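Local coordinates for protein (polyandrocarpa lectin) (PDB 1BYF), which binds galactose through calcium as a homodimeric C-type lectin with a role in the tunicate's defence against microorganisms, at residues W82-C96 with W100-G112. Sequence-based numbering, arbitrary orientation.
Sequences WSPNEPSNPQSWQLC and WSKYNLLDDVGCG. With CA (calcium ion), chain C.
Cys96 and Val109 form an antiparallel hydrogen-bonded pair, and three residues earlier in the strand Leu106 is bridged to Trp82; between these two points the loop 82-96 swings out and returns. Leu106 O is gripped twice by Ser83: N lies on a lone pair in the carbonyl plane at 2.8 Å, and OG comes from above that plane. Next along, Pro84 CD sits over the face of the Tyr103 ring, 3.5 Å from its centroid, a CH-pi contact. The calcium ion lies where the loop passes Asp107 and Asp108. Glu86 OE1 and Asp107 OD1 each bind it at 2.2 Å, their carboxylate planes nearly perpendicular, and Asn89 OD1 adds an amide oxygen. Asp108 binds through both OD1 and its backbone O; with CG between its own N and carbonyl carbon (chi1 58°), the carboxylate stays close enough to the backbone for both to bind the same ion. This is the carbohydrate-binding calcium site of the C-type lectin fold, and the Glu-Pro-Ser-Asn run, with a cis peptide before Pro87, carries the loop ligands at its first and last residues. A second shell fixes the carboxylates: Ser88 N hydrogen-bonds to Asp108 OD1 (3.0 Å) and Asn89 N to Asp108 OD2 (2.9 Å), each on the syn side and tilted somewhat out of the carboxylate plane, while Ser88 OG donates to Glu86 OE1. Asp107 OD2 accepts from Gln98 NE2. Glu86 OE2 lies 3.7 Å from Trp100 CZ3, the carboxylate perpendicular to the indole. Pro87 CD covers one face of the Trp82 ring, whose NE1 is held by Pro76 O. Beyond the metal, the Cys96-Cys111 disulfide ties the base of the loop to the end of 100-112, and one water links Gln94 O to Cys111 N.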
# COMPACT_ATOMS: atom_id res chain seq x y z
N TRP A 82 18.73 -2.24 -7.54
CA TRP A 82 19.50 -3.14 -6.71
C TRP A 82 20.22 -2.46 -5.55
O TRP A 82 20.74 -1.35 -5.65
CB TRP A 82 20.58 -3.87 -7.54
CG TRP A 82 20.05 -4.77 -8.62
CD1 TRP A 82 20.01 -4.50 -9.95
CD2 TRP A 82 19.50 -6.08 -8.45
NE1 TRP A 82 19.46 -5.56 -10.63
CE2 TRP A 82 19.15 -6.55 -9.73
CE3 TRP A 82 19.27 -6.90 -7.35
CZ2 TRP A 82 18.57 -7.80 -9.94
CZ3 TRP A 82 18.70 -8.14 -7.55
CH2 TRP A 82 18.36 -8.58 -8.83
N SER A 83 20.29 -3.18 -4.43
CA SER A 83 21.04 -2.70 -3.28
C SER A 83 22.51 -2.67 -3.72
O SER A 83 22.86 -3.36 -4.68
CB SER A 83 20.94 -3.62 -2.08
OG SER A 83 19.61 -3.94 -1.70
N PRO A 84 23.32 -1.93 -3.00
CA PRO A 84 24.75 -1.89 -3.26
C PRO A 84 25.32 -3.30 -3.20
O PRO A 84 25.04 -4.09 -2.30
CB PRO A 84 25.31 -1.01 -2.15
CG PRO A 84 24.15 -0.24 -1.63
CD PRO A 84 22.94 -1.11 -1.83
N ASN A 85 26.12 -3.63 -4.21
CA ASN A 85 26.78 -4.92 -4.31
C ASN A 85 25.85 -6.11 -4.49
O ASN A 85 26.21 -7.24 -4.13
CB ASN A 85 27.68 -5.18 -3.09
CG ASN A 85 28.73 -4.11 -2.90
OD1 ASN A 85 28.93 -3.63 -1.78
ND2 ASN A 85 29.40 -3.72 -3.98
N GLU A 86 24.68 -5.90 -5.08
CA GLU A 86 23.75 -6.99 -5.39
C GLU A 86 23.37 -6.76 -6.85
O GLU A 86 23.43 -5.61 -7.29
CB GLU A 86 22.52 -6.99 -4.50
CG GLU A 86 22.79 -7.11 -3.01
CD GLU A 86 23.40 -8.42 -2.57
OE1 GLU A 86 23.19 -9.48 -3.21
OE2 GLU A 86 24.09 -8.42 -1.53
N PRO A 87 23.01 -7.79 -7.59
CA PRO A 87 22.94 -9.15 -7.10
C PRO A 87 24.30 -9.79 -6.88
O PRO A 87 25.26 -9.46 -7.60
CB PRO A 87 22.20 -9.87 -8.23
CG PRO A 87 22.61 -9.13 -9.46
CD PRO A 87 22.64 -7.69 -9.02
N SER A 88 24.40 -10.73 -5.94
CA SER A 88 25.71 -11.33 -5.66
C SER A 88 25.66 -12.80 -5.28
O SER A 88 26.72 -13.34 -4.94
CB SER A 88 26.32 -10.55 -4.48
OG SER A 88 25.53 -10.85 -3.34
N ASN A 89 24.49 -13.42 -5.28
CA ASN A 89 24.40 -14.84 -4.91
C ASN A 89 24.92 -15.69 -6.06
O ASN A 89 25.00 -15.23 -7.20
CB ASN A 89 22.97 -15.21 -4.52
CG ASN A 89 22.56 -14.67 -3.16
OD1 ASN A 89 22.77 -13.50 -2.84
ND2 ASN A 89 21.96 -15.53 -2.34
N PRO A 90 25.30 -16.92 -5.78
CA PRO A 90 25.85 -17.81 -6.81
C PRO A 90 24.92 -17.92 -8.00
O PRO A 90 23.73 -18.17 -7.83
CB PRO A 90 26.05 -19.13 -6.08
CG PRO A 90 26.13 -18.77 -4.63
CD PRO A 90 25.25 -17.57 -4.45
N GLN A 91 25.43 -17.76 -9.22
CA GLN A 91 24.61 -17.84 -10.41
C GLN A 91 24.00 -19.21 -10.68
O GLN A 91 23.05 -19.29 -11.47
CB GLN A 91 25.43 -17.37 -11.62
CG GLN A 91 25.75 -15.88 -11.48
CD GLN A 91 26.71 -15.38 -12.52
OE1 GLN A 91 26.49 -15.55 -13.72
NE2 GLN A 91 27.80 -14.76 -12.07
N SER A 92 24.49 -20.26 -10.03
CA SER A 92 23.94 -21.59 -10.26
C SER A 92 22.62 -21.79 -9.53
O SER A 92 21.89 -22.74 -9.82
CB SER A 92 24.94 -22.67 -9.85
OG SER A 92 25.18 -22.66 -8.46
N TRP A 93 22.31 -20.93 -8.57
CA TRP A 93 21.09 -21.07 -7.80
C TRP A 93 19.85 -20.52 -8.52
O TRP A 93 19.93 -19.65 -9.37
CB TRP A 93 21.16 -20.25 -6.50
CG TRP A 93 22.16 -20.63 -5.47
CD1 TRP A 93 23.24 -21.47 -5.60
CD2 TRP A 93 22.21 -20.12 -4.13
NE1 TRP A 93 23.93 -21.53 -4.42
CE2 TRP A 93 23.33 -20.71 -3.50
CE3 TRP A 93 21.42 -19.23 -3.40
CZ2 TRP A 93 23.66 -20.44 -2.17
CZ3 TRP A 93 21.75 -18.96 -2.09
CH2 TRP A 93 22.87 -19.57 -1.48
N GLN A 94 18.71 -21.01 -8.05
CA GLN A 94 17.43 -20.46 -8.51
C GLN A 94 17.30 -19.20 -7.64
O GLN A 94 17.32 -19.35 -6.41
CB GLN A 94 16.27 -21.41 -8.28
CG GLN A 94 16.28 -22.65 -9.15
CD GLN A 94 15.17 -23.62 -8.80
OE1 GLN A 94 14.40 -23.41 -7.86
NE2 GLN A 94 15.06 -24.71 -9.56
N LEU A 95 17.29 -18.02 -8.23
CA LEU A 95 17.25 -16.80 -7.43
C LEU A 95 15.98 -15.98 -7.62
O LEU A 95 15.50 -15.76 -8.73
CB LEU A 95 18.48 -15.94 -7.76
CG LEU A 95 19.82 -16.65 -7.47
CD1 LEU A 95 20.94 -15.97 -8.23
CD2 LEU A 95 20.09 -16.69 -5.97
N CYS A 96 15.47 -15.54 -6.47
CA CYS A 96 14.26 -14.73 -6.40
C CYS A 96 14.63 -13.35 -5.87
O CYS A 96 15.69 -13.20 -5.26
CB CYS A 96 13.24 -15.42 -5.49
SG CYS A 96 12.61 -16.90 -6.31
N TRP A 100 15.08 -5.86 0.19
CA TRP A 100 15.86 -6.19 1.37
C TRP A 100 15.87 -5.07 2.40
O TRP A 100 16.27 -3.95 2.08
CB TRP A 100 17.28 -6.51 0.90
CG TRP A 100 18.25 -6.98 1.93
CD1 TRP A 100 17.99 -7.50 3.16
CD2 TRP A 100 19.68 -7.03 1.77
NE1 TRP A 100 19.16 -7.85 3.79
CE2 TRP A 100 20.21 -7.56 2.95
CE3 TRP A 100 20.55 -6.65 0.74
CZ2 TRP A 100 21.58 -7.74 3.15
CZ3 TRP A 100 21.91 -6.82 0.94
CH2 TRP A 100 22.42 -7.37 2.13
N SER A 101 15.48 -5.38 3.64
CA SER A 101 15.38 -4.36 4.68
C SER A 101 16.68 -3.64 4.97
O SER A 101 16.65 -2.49 5.43
CB SER A 101 14.81 -4.95 5.98
OG SER A 101 15.70 -5.91 6.52
N LYS A 102 17.83 -4.26 4.71
CA LYS A 102 19.11 -3.59 4.97
C LYS A 102 19.24 -2.27 4.24
O LYS A 102 19.72 -1.28 4.80
CB LYS A 102 20.29 -4.50 4.60
CG LYS A 102 21.64 -3.85 4.90
CD LYS A 102 22.77 -4.87 4.82
CE LYS A 102 24.13 -4.22 4.99
NZ LYS A 102 25.21 -5.23 5.08
N TYR A 103 18.85 -2.23 2.97
CA TYR A 103 18.97 -1.02 2.17
C TYR A 103 17.64 -0.49 1.66
O TYR A 103 17.59 0.63 1.14
CB TYR A 103 19.85 -1.31 0.95
CG TYR A 103 21.28 -1.72 1.25
CD1 TYR A 103 22.24 -0.76 1.54
CD2 TYR A 103 21.67 -3.05 1.24
CE1 TYR A 103 23.54 -1.11 1.82
CE2 TYR A 103 22.97 -3.42 1.51
CZ TYR A 103 23.90 -2.44 1.80
OH TYR A 103 25.21 -2.80 2.07
N ASN A 104 16.60 -1.30 1.77
CA ASN A 104 15.28 -0.96 1.25
C ASN A 104 15.41 -0.84 -0.27
O ASN A 104 14.87 0.03 -0.94
CB ASN A 104 14.63 0.27 1.86
CG ASN A 104 13.15 0.40 1.58
OD1 ASN A 104 12.61 1.49 1.32
ND2 ASN A 104 12.44 -0.72 1.61
N LEU A 105 16.17 -1.79 -0.82
CA LEU A 105 16.45 -1.89 -2.24
C LEU A 105 16.46 -3.37 -2.62
O LEU A 105 16.44 -4.23 -1.73
CB LEU A 105 17.75 -1.20 -2.63
CG LEU A 105 17.77 0.32 -2.72
CD1 LEU A 105 19.16 0.83 -3.08
CD2 LEU A 105 16.76 0.85 -3.73
N LEU A 106 16.45 -3.67 -3.91
CA LEU A 106 16.37 -5.05 -4.37
C LEU A 106 17.59 -5.90 -4.05
O LEU A 106 18.71 -5.43 -3.92
CB LEU A 106 16.06 -5.08 -5.87
CG LEU A 106 14.79 -4.36 -6.34
CD1 LEU A 106 14.57 -4.69 -7.82
CD2 LEU A 106 13.57 -4.76 -5.53
N ASP A 107 17.33 -7.19 -3.93
CA ASP A 107 18.38 -8.15 -3.60
C ASP A 107 17.98 -9.54 -4.06
O ASP A 107 16.80 -9.88 -4.03
CB ASP A 107 18.63 -8.11 -2.09
CG ASP A 107 19.50 -9.26 -1.61
OD1 ASP A 107 20.58 -9.45 -2.22
OD2 ASP A 107 19.10 -9.96 -0.66
N ASP A 108 18.97 -10.33 -4.49
CA ASP A 108 18.72 -11.70 -4.91
C ASP A 108 18.91 -12.64 -3.72
O ASP A 108 19.85 -12.52 -2.94
CB ASP A 108 19.63 -12.13 -6.05
CG ASP A 108 21.11 -12.03 -5.76
OD1 ASP A 108 21.57 -11.18 -4.97
OD2 ASP A 108 21.86 -12.83 -6.37
N VAL A 109 17.97 -13.57 -3.56
CA VAL A 109 17.99 -14.54 -2.49
C VAL A 109 17.50 -15.89 -3.00
O VAL A 109 16.98 -15.96 -4.12
CB VAL A 109 17.04 -14.12 -1.34
CG1 VAL A 109 17.57 -12.92 -0.59
CG2 VAL A 109 15.64 -13.82 -1.88
N GLY A 110 17.63 -16.92 -2.19
CA GLY A 110 17.08 -18.24 -2.54
C GLY A 110 15.56 -18.05 -2.49
O GLY A 110 15.11 -17.02 -1.96
N CYS A 111 14.75 -18.99 -2.97
CA CYS A 111 13.31 -18.72 -2.98
C CYS A 111 12.50 -19.26 -1.83
O CYS A 111 11.28 -19.03 -1.82
CB CYS A 111 12.80 -19.20 -4.36
SG CYS A 111 13.80 -18.41 -5.67
N GLY A 112 13.09 -19.90 -0.83
CA GLY A 112 12.34 -20.49 0.25
C GLY A 112 12.11 -19.71 1.52
O GLY A 112 11.32 -20.14 2.36
CA CA C . 21.93 -11.18 -2.65
O HOH W 1 16.53 -20.86 -4.23